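Local structure of enterotoxin-like toxin X (Staphylococcus aureus, 5U75) at residues N60-H65 with I146-I151; G117-N122 with F156-S161. The protein helps Staphylococcus aureus evade innate immunity, binding sialylated neutrophil surface glycoproteins and so inhibiting phagocytosis and killing by human neutrophils. All blocks are in the same frame, centred on the assembly; numbering follows the deposited sequence.

How the contacts relate
Both contacts belong to the beta-grasp domain and bear on the same mixed sheet, with centres about 20 Å apart. Contact 1 lies at one end of it, where the start of strand 61-72 meets the turn leading into strand 151-160; it has no hydrogen bond between its segments and is largely buried, Val62 and Ile64 meeting Ile151 and polar Thr148 and Asp149. Contact 2 is partly buried and joins strand 118-123 to the far part of strand 151-160 through backbone, one water and apolar side chains on the helix-covered face. Strand 151-160 serves both, since 61-72 and 118-123 are its two neighbours. The contacts touch where Ile151 CG2 packs 3.9 Å from Ile121 CG2.

Contact 1. Residues N60-H65 with I146-I151; sequences NQVRIH and INTDDI
At the end of the beta-grasp core, a short 3-10 turn opened by an Asx turn packs against the first residues of strand 61-72. Asn147 OD1 uses an in-plane lone pair to accept from Asp149 N at 2.9 Å, which fixes the turn just before strand 151-160 begins. Val62 and Ile64 both point at it, and no hydrogen bond links the two segments. Val62 straddles the turn: Val62 CG2 lies 3.8 Å from Thr148 O, while CG1 comes to 3.8 Å from Asp149 OD1, the two side chains crossing at about a right angle. Thr148 OG1, in the crowded position between its backbone N and carbonyl carbon (chi1 58°), is hydrogen-bonded to Asn86 O and Glu88 N. Deeper in, Ile64 and Ile151 also cross at about a right angle. Ile64 CD1 meets Ile151 CD1 tip to tip at a tight 3.4 Å in the conformer described, and Ile64 CG2 lies 3.7 Å from Ile151 CG2. Ile121 packs on Ile151, while Ile83 flanks Ile64. The turn thus enters strand 151-160 with Ile151 set against Ile64 of the neighbouring parallel strand and touched by Leu95 of helix 92-104, as part of the beta-grasp core.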
ATOM      1  N   ASN A  60       7.980   3.521  20.518  1.00 24.80           N
ATOM      2  CA  ASN A  60       8.509   4.109  19.279  1.00 25.48           C
ATOM      3  C   ASN A  60       7.894   3.536  17.983  1.00 22.64           C
ATOM      4  O   ASN A  60       8.449   3.754  16.911  1.00 20.40           O
ATOM      5  CB  ASN A  60      10.040   3.957  19.229  1.00 29.17           C
ATOM      6  CG  ASN A  60      10.479   2.509  19.151  1.00 35.65           C
ATOM      7  OD1 ASN A  60       9.669   1.597  19.362  1.00 39.15           O
ATOM      8  ND2 ASN A  60      11.767   2.282  18.869  1.00 39.51           N
ATOM      9  N   GLN A  61       6.801   2.785  18.091  1.00 20.66           N
ATOM     10  CA  GLN A  61       6.131   2.199  16.919  1.00 20.27           C
ATOM     11  C   GLN A  61       4.723   2.719  16.754  1.00 18.57           C
ATOM     12  O   GLN A  61       4.091   3.113  17.706  1.00 18.43           O
ATOM     13  CB  GLN A  61       6.038   0.674  17.039  1.00 20.69           C
ATOM     14  CG  GLN A  61       7.361  -0.038  16.969  1.00 22.42           C
ATOM     15  CD  GLN A  61       7.186  -1.536  17.079  1.00 22.67           C
ATOM     16  OE1 GLN A  61       6.603  -2.034  18.045  1.00 24.97           O
ATOM     17  NE2 GLN A  61       7.668  -2.255  16.094  1.00 23.86           N
ATOM     18  N   VAL A  62       4.240   2.683  15.515  1.00 17.66           N
ATOM     19  CA  VAL A  62       2.837   2.906  15.202  1.00 17.82           C
ATOM     20  C   VAL A  62       2.361   1.743  14.367  1.00 16.75           C
ATOM     21  O   VAL A  62       3.171   1.100  13.701  1.00 16.14           O
ATOM     22  CB  VAL A  62       2.600   4.218  14.413  1.00 18.63           C
ATOM     23  CG1 VAL A  62       2.943   5.414  15.282  1.00 20.38           C
ATOM     24  CG2 VAL A  62       3.381   4.269  13.122  1.00 18.73           C
ATOM     25  N   ARG A  63       1.054   1.494  14.397  1.00 16.31           N
ATOM     26  CA  ARG A  63       0.416   0.522  13.531  1.00 16.12           C
ATOM     27  C   ARG A  63      -0.629   1.264  12.720  1.00 16.89           C
ATOM     28  O   ARG A  63      -1.502   1.920  13.277  1.00 17.07           O
ATOM     29  CB  ARG A  63      -0.242  -0.598  14.311  1.00 16.66           C
ATOM     30  CG  ARG A  63      -0.804  -1.687  13.402  1.00 16.84           C
ATOM     31  CD  ARG A  63      -0.957  -2.993  14.150  1.00 17.36           C
ATOM     32  NE  ARG A  63       0.366  -3.544  14.507  1.00 17.32           N
ATOM     33  CZ  ARG A  63       0.680  -4.165  15.658  1.00 17.84           C
ATOM     34  NH1 ARG A  63      -0.199  -4.336  16.648  1.00 17.81           N
ATOM     35  NH2 ARG A  63       1.908  -4.615  15.826  1.00 18.07           N
ATOM     36  N   ILE A  64      -0.509   1.162  11.404  1.00 16.18           N
ATOM     37  CA  ILE A  64      -1.398   1.838  10.474  1.00 15.68           C
ATOM     38  C   ILE A  64      -2.261   0.778   9.812  1.00 15.57           C
ATOM     39  O   ILE A  64      -1.757  -0.102   9.106  1.00 15.39           O
ATOM     40  CB  ILE A  64      -0.584   2.647   9.462  1.00 16.01           C
ATOM     41  CG1 ILE A  64       0.241   3.708  10.200  1.00 17.47           C
ATOM     42  CG2 ILE A  64      -1.486   3.233   8.375  1.00 16.93           C
ATOM     43  CD1 ILE A  64       1.332   4.273   9.339  1.00 18.23           C
ATOM     44  N   HIS A  65      -3.564   0.841  10.076  1.00 15.42           N
ATOM     45  CA  HIS A  65      -4.492  -0.145   9.524  1.00 16.21           C
ATOM     46  C   HIS A  65      -4.945   0.258   8.126  1.00 15.91           C
ATOM     47  O   HIS A  65      -5.208   1.437   7.875  1.00 16.44           O
ATOM     48  CB  HIS A  65      -5.677  -0.338  10.455  1.00 17.38           C
ATOM     49  CG  HIS A  65      -5.274  -0.916  11.766  1.00 18.24           C
ATOM     50  ND1 HIS A  65      -5.107  -2.270  11.953  1.00 18.88           N
ATOM     51  CD2 HIS A  65      -4.911  -0.325  12.927  1.00 19.93           C
ATOM     52  CE1 HIS A  65      -4.707  -2.492  13.193  1.00 20.07           C
ATOM     53  NE2 HIS A  65      -4.574  -1.329  13.802  1.00 19.79           N
ATOM     54  N   ILE A 146       6.991  12.739   5.524  1.00 15.65           N
ATOM     55  CA  ILE A 146       5.817  12.365   6.312  1.00 15.31           C
ATOM     56  C   ILE A 146       6.269  11.725   7.628  1.00 15.49           C
ATOM     57  O   ILE A 146       7.019  10.737   7.634  1.00 15.51           O
ATOM     58  CB  ILE A 146       4.947  11.338   5.538  1.00 15.23           C
ATOM     59  CG1 ILE A 146       4.405  11.980   4.245  1.00 15.11           C
ATOM     60  CG2 ILE A 146       3.802  10.820   6.413  1.00 15.21           C
ATOM     61  CD1 ILE A 146       3.785  11.018   3.264  1.00 15.21           C
ATOM     62  N   ASN A 147       5.790  12.277   8.742  1.00 15.93           N
ATOM     63  CA  ASN A 147       6.019  11.672  10.043  1.00 15.76           C
ATOM     64  C   ASN A 147       5.015  10.544  10.177  1.00 15.28           C
ATOM     65  O   ASN A 147       3.796  10.765  10.085  1.00 14.70           O
ATOM     66  CB  ASN A 147       5.856  12.709  11.151  1.00 16.44           C
ATOM     67  CG  ASN A 147       6.304  12.195  12.512  1.00 17.18           C
ATOM     68  OD1 ASN A 147       6.085  11.033  12.859  1.00 16.87           O
ATOM     69  ND2 ASN A 147       6.905  13.073  13.300  1.00 18.43           N
ATOM     70  N   THR A 148       5.502   9.322  10.376  1.00 14.53           N
ATOM     71  CA  THR A 148       4.598   8.155  10.471  1.00 14.87           C
ATOM     72  C   THR A 148       3.604   8.280  11.636  1.00 14.81           C
ATOM     73  O   THR A 148       2.554   7.678  11.610  1.00 14.84           O
ATOM     74  CB  THR A 148       5.380   6.826  10.632  1.00 15.03           C
ATOM     75  OG1 THR A 148       6.193   6.904  11.799  1.00 16.02           O
ATOM     76  CG2 THR A 148       6.256   6.562   9.442  1.00 15.03           C
ATOM     77  N   ASP A 149       3.954   9.057  12.664  1.00 15.59           N
ATOM     78  CA  ASP A 149       3.057   9.321  13.776  1.00 16.82           C
ATOM     79  C   ASP A 149       1.908  10.301  13.422  1.00 16.94           C
ATOM     80  O   ASP A 149       1.004  10.528  14.238  1.00 16.71           O
ATOM     81  CB  ASP A 149       3.864   9.837  14.965  1.00 18.24           C
ATOM     82  CG  ASP A 149       3.048   9.922  16.239  1.00 19.59           C
ATOM     83  OD1 ASP A 149       2.420   8.917  16.603  1.00 21.55           O
ATOM     84  OD2 ASP A 149       3.010  11.007  16.851  1.00 21.42           O
ATOM     85  N   ASP A 150       1.939  10.861  12.207  1.00 15.68           N
ATOM     86  CA  ASP A 150       0.874  11.710  11.699  1.00 15.94           C
ATOM     87  C   ASP A 150      -0.220  10.924  10.989  1.00 15.89           C
ATOM     88  O   ASP A 150      -1.264  11.494  10.666  1.00 16.47           O
ATOM     89  CB  ASP A 150       1.440  12.756  10.714  1.00 15.72           C
ATOM     90  CG  ASP A 150       0.441  13.867  10.373  1.00 16.24           C
ATOM     91  OD1 ASP A 150      -0.277  14.316  11.294  1.00 16.80           O
ATOM     92  OD2 ASP A 150       0.370  14.262   9.174  1.00 15.04           O
ATOM     93  N   ILE A 151       0.004   9.633  10.745  0.50 15.81           N
ATOM     94  CA  ILE A 151      -0.910   8.847   9.921  0.50 15.65           C
ATOM     95  C   ILE A 151      -2.033   8.279  10.772  0.50 16.05           C
ATOM     96  O   ILE A 151      -1.782   7.641  11.795  0.50 15.91           O
ATOM     97  CB  ILE A 151      -0.187   7.715   9.202  0.50 15.68           C
ATOM     98  CG1 ILE A 151       0.926   8.301   8.341  0.50 15.99           C
ATOM     99  CG2 ILE A 151      -1.172   6.904   8.370  0.50 15.52           C
ATOM    100  CD1 ILE A 151       1.910   7.276   7.853  0.50 15.97           C
TER

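Contact 2. Residues G117-N122 with F156-S161; sequences GNIVIN and FELVKS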
ATOM      1  N   GLY A 117      -8.551   2.720  -8.989  1.00 18.87           N
ATOM      2  CA  GLY A 117      -9.011   3.264  -7.730  1.00 17.97           C
ATOM      3  C   GLY A 117      -7.830   3.741  -6.902  1.00 17.20           C
ATOM      4  O   GLY A 117      -6.659   3.449  -7.194  1.00 17.45           O
ATOM      5  N   ASN A 118      -8.151   4.476  -5.863  1.00 17.45           N
ATOM      6  CA  ASN A 118      -7.136   5.108  -5.045  1.00 17.34           C
ATOM      7  C   ASN A 118      -6.954   4.448  -3.710  1.00 17.58           C
ATOM      8  O   ASN A 118      -7.917   4.011  -3.075  1.00 16.55           O
ATOM      9  CB  ASN A 118      -7.475   6.555  -4.796  1.00 17.93           C
ATOM     10  CG  ASN A 118      -7.534   7.362  -6.071  1.00 19.07           C
ATOM     11  OD1 ASN A 118      -6.857   7.045  -7.054  1.00 19.87           O
ATOM     12  ND2 ASN A 118      -8.373   8.388  -6.069  1.00 20.19           N
ATOM     13  N   ILE A 119      -5.695   4.440  -3.280  1.00 16.70           N
ATOM     14  CA  ILE A 119      -5.320   4.156  -1.900  1.00 16.25           C
ATOM     15  C   ILE A 119      -5.026   5.519  -1.267  1.00 16.66           C
ATOM     16  O   ILE A 119      -4.267   6.313  -1.830  1.00 18.22           O
ATOM     17  CB  ILE A 119      -4.077   3.251  -1.858  1.00 15.60           C
ATOM     18  CG1 ILE A 119      -4.318   1.958  -2.632  1.00 16.08           C
ATOM     19  CG2 ILE A 119      -3.682   2.941  -0.415  1.00 15.56           C
ATOM     20  CD1 ILE A 119      -3.039   1.231  -3.017  1.00 17.35           C
ATOM     21  N   VAL A 120      -5.623   5.821  -0.111  1.00 15.98           N
ATOM     22  CA  VAL A 120      -5.480   7.131   0.496  1.00 15.36           C
ATOM     23  C   VAL A 120      -4.865   7.045   1.889  1.00 15.02           C
ATOM     24  O   VAL A 120      -5.411   6.397   2.764  1.00 14.85           O
ATOM     25  CB  VAL A 120      -6.833   7.881   0.561  1.00 15.06           C
ATOM     26  CG1 VAL A 120      -6.648   9.277   1.150  1.00 15.39           C
ATOM     27  CG2 VAL A 120      -7.458   7.941  -0.839  1.00 15.90           C
ATOM     28  N   ILE A 121      -3.747   7.740   2.087  1.00 15.05           N
ATOM     29  CA  ILE A 121      -3.139   7.885   3.389  1.00 14.95           C
ATOM     30  C   ILE A 121      -3.845   9.067   4.054  1.00 15.45           C
ATOM     31  O   ILE A 121      -3.761  10.190   3.545  1.00 15.34           O
ATOM     32  CB  ILE A 121      -1.616   8.167   3.289  1.00 16.00           C
ATOM     33  CG1 ILE A 121      -0.904   7.111   2.429  1.00 16.43           C
ATOM     34  CG2 ILE A 121      -1.005   8.222   4.680  1.00 16.07           C
ATOM     35  CD1 ILE A 121       0.542   7.445   2.098  1.00 16.79           C
ATOM     36  N   ASN A 122      -4.561   8.815   5.157  1.00 14.74           N
ATOM     37  CA  ASN A 122      -5.265   9.849   5.897  1.00 15.08           C
ATOM     38  C   ASN A 122      -4.463  10.252   7.106  1.00 15.60           C
ATOM     39  O   ASN A 122      -3.990   9.381   7.849  1.00 15.15           O
ATOM     40  CB  ASN A 122      -6.626   9.321   6.355  1.00 15.31           C
ATOM     41  CG  ASN A 122      -7.487   8.921   5.177  1.00 15.51           C
ATOM     42  OD1 ASN A 122      -7.814   9.762   4.341  1.00 15.80           O
ATOM     43  ND2 ASN A 122      -7.778   7.641   5.055  1.00 14.91           N
ATOM     44  N   PHE A 156      -9.028   2.606   1.134  1.00 15.69           N
ATOM     45  CA  PHE A 156      -8.954   2.339  -0.296  1.00 16.18           C
ATOM     46  C   PHE A 156     -10.231   1.756  -0.839  1.00 17.25           C
ATOM     47  O   PHE A 156     -10.941   1.051  -0.115  1.00 16.38           O
ATOM     48  CB  PHE A 156      -7.813   1.348  -0.627  1.00 15.51           C
ATOM     49  CG  PHE A 156      -7.881   0.050   0.127  1.00 15.53           C
ATOM     50  CD1 PHE A 156      -7.415  -0.040   1.438  1.00 15.78           C
ATOM     51  CD2 PHE A 156      -8.377  -1.090  -0.472  1.00 15.18           C
ATOM     52  CE1 PHE A 156      -7.481  -1.238   2.136  1.00 15.60           C
ATOM     53  CE2 PHE A 156      -8.435  -2.299   0.212  1.00 16.53           C
ATOM     54  CZ  PHE A 156      -7.981  -2.376   1.527  1.00 16.45           C
ATOM     55  N   GLU A 157     -10.478   2.020  -2.124  0.50 17.76           N
ATOM     56  CA  GLU A 157     -11.578   1.410  -2.878  0.50 18.96           C
ATOM     57  C   GLU A 157     -11.004   1.047  -4.227  0.50 18.19           C
ATOM     58  O   GLU A 157     -10.950   1.892  -5.130  0.50 18.29           O
ATOM     59  CB  GLU A 157     -12.733   2.397  -3.064  0.50 20.63           C
ATOM     60  CG  GLU A 157     -13.184   3.083  -1.794  0.50 23.01           C
ATOM     61  CD  GLU A 157     -14.249   4.133  -2.041  0.50 24.52           C
ATOM     62  OE1 GLU A 157     -14.373   4.598  -3.196  0.50 26.40           O
ATOM     63  OE2 GLU A 157     -14.953   4.494  -1.078  0.50 26.86           O
ATOM     64  N   LEU A 158     -10.545  -0.193  -4.356  1.00 17.76           N
ATOM     65  CA  LEU A 158      -9.882  -0.651  -5.543  1.00 17.43           C
ATOM     66  C   LEU A 158     -10.783  -1.616  -6.306  1.00 18.39           C
ATOM     67  O   LEU A 158     -11.557  -2.382  -5.703  1.00 16.93           O
ATOM     68  CB  LEU A 158      -8.571  -1.318  -5.167  1.00 17.58           C
ATOM     69  CG  LEU A 158      -7.597  -0.411  -4.393  1.00 17.68           C
ATOM     70  CD1 LEU A 158      -6.303  -1.178  -4.164  1.00 18.04           C
ATOM     71  CD2 LEU A 158      -7.331   0.901  -5.122  1.00 17.31           C
ATOM     72  N   VAL A 159     -10.658  -1.564  -7.630  1.00 18.19           N
ATOM     73  CA  VAL A 159     -11.493  -2.344  -8.532  1.00 19.74           C
ATOM     74  C   VAL A 159     -10.614  -3.046  -9.566  1.00 19.81           C
ATOM     75  O   VAL A 159      -9.725  -2.426 -10.155  1.00 21.38           O
ATOM     76  CB  VAL A 159     -12.527  -1.422  -9.227  1.00 19.65           C
ATOM     77  CG1 VAL A 159     -13.259  -2.163 -10.349  1.00 20.37           C
ATOM     78  CG2 VAL A 159     -13.513  -0.882  -8.206  1.00 19.93           C
ATOM     79  N   LYS A 160     -10.839  -4.343  -9.748  1.00 19.67           N
ATOM     80  CA  LYS A 160     -10.297  -5.086 -10.863  1.00 21.69           C
ATOM     81  C   LYS A 160     -11.506  -5.607 -11.669  1.00 21.82           C
ATOM     82  O   LYS A 160     -12.256  -6.445 -11.198  1.00 20.85           O
ATOM     83  CB  LYS A 160      -9.391  -6.207 -10.395  1.00 24.62           C
ATOM     84  CG  LYS A 160      -8.577  -6.801 -11.538  1.00 26.94           C
ATOM     85  CD  LYS A 160      -7.401  -7.625 -11.044  1.00 29.71           C
ATOM     86  CE  LYS A 160      -7.821  -9.027 -10.649  1.00 32.42           C
ATOM     87  NZ  LYS A 160      -8.031  -9.931 -11.819  1.00 35.75           N
ATOM     88  N   SER A 161     -11.687  -5.084 -12.880  1.00 22.06           N
ATOM     89  CA  SER A 161     -12.935  -5.305 -13.617  1.00 23.46           C
ATOM     90  C   SER A 161     -13.209  -6.733 -14.033  1.00 24.48           C
ATOM     91  O   SER A 161     -14.375  -7.147 -14.137  1.00 25.90           O
ATOM     92  CB  SER A 161     -12.981  -4.390 -14.826  1.00 23.84           C
ATOM     93  OG  SER A 161     -13.016  -3.058 -14.376  1.00 26.04           O
TER
HETATM   94  O   HOH W   1     -10.833   5.064  -5.467  1.00 24.08           O
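Strands 118-122 and 156-160 run antiparallel, with 166° between their directions and 5.2 Å between their axes at closest approach, and Ile119 faces Phe156 as a non-hydrogen-bonded pair. The direct backbone link is weak: Glu157 N donates to Asn118 O over 3.4 Å, an oxygen that also receives a CA-H...O contact from Phe156. The return link of the same Asn118-Glu157 pair runs through a water, which accepts from Asn118 N at 2.8 Å and donates to Glu157 O. That carbonyl also meets Gly117 CA in a CA-H...O contact; so close an approach, with a positive phi of 114°, is of the kind glycine allows.

Ile119, Phe156 and Leu158 build the apolar side of the pair. Phe156 holds its ring in the crowded position between backbone N and carbonyl carbon (chi1 55°), which carries the ring away from Ile119, so that Phe156 CB does the touching, 4.1 Å from Ile119 CG1. The ring instead meets His103 of helix 92-104 edge-to-face. Leu158 reaches across obliquely with both methyls: CD1 comes within 4.0 Å of Ile119 CG1, and CD2 lies over the Gly117 peptide, 3.4 Å from Gly117 O. Gly117 O is also hydrogen-bonded to Ser133 OG. Ile99 of the same helix covers Ile119, and Tyr106 closes over Phe156 and Leu158. Asn118 points to the other face of the sheet and rests on Thr130 and Glu132, two residues of the glycan pocket; the side chain of Asn118 lies about 6 Å from the bound galactose, nearby but not touching it. In this beta-grasp domain strand 151-160 lies between 61-72 and 118-123, helix 92-104 packs on the face formed by Ile119 and Phe156, and the sialyl Lewis X site sits close to the strand pair.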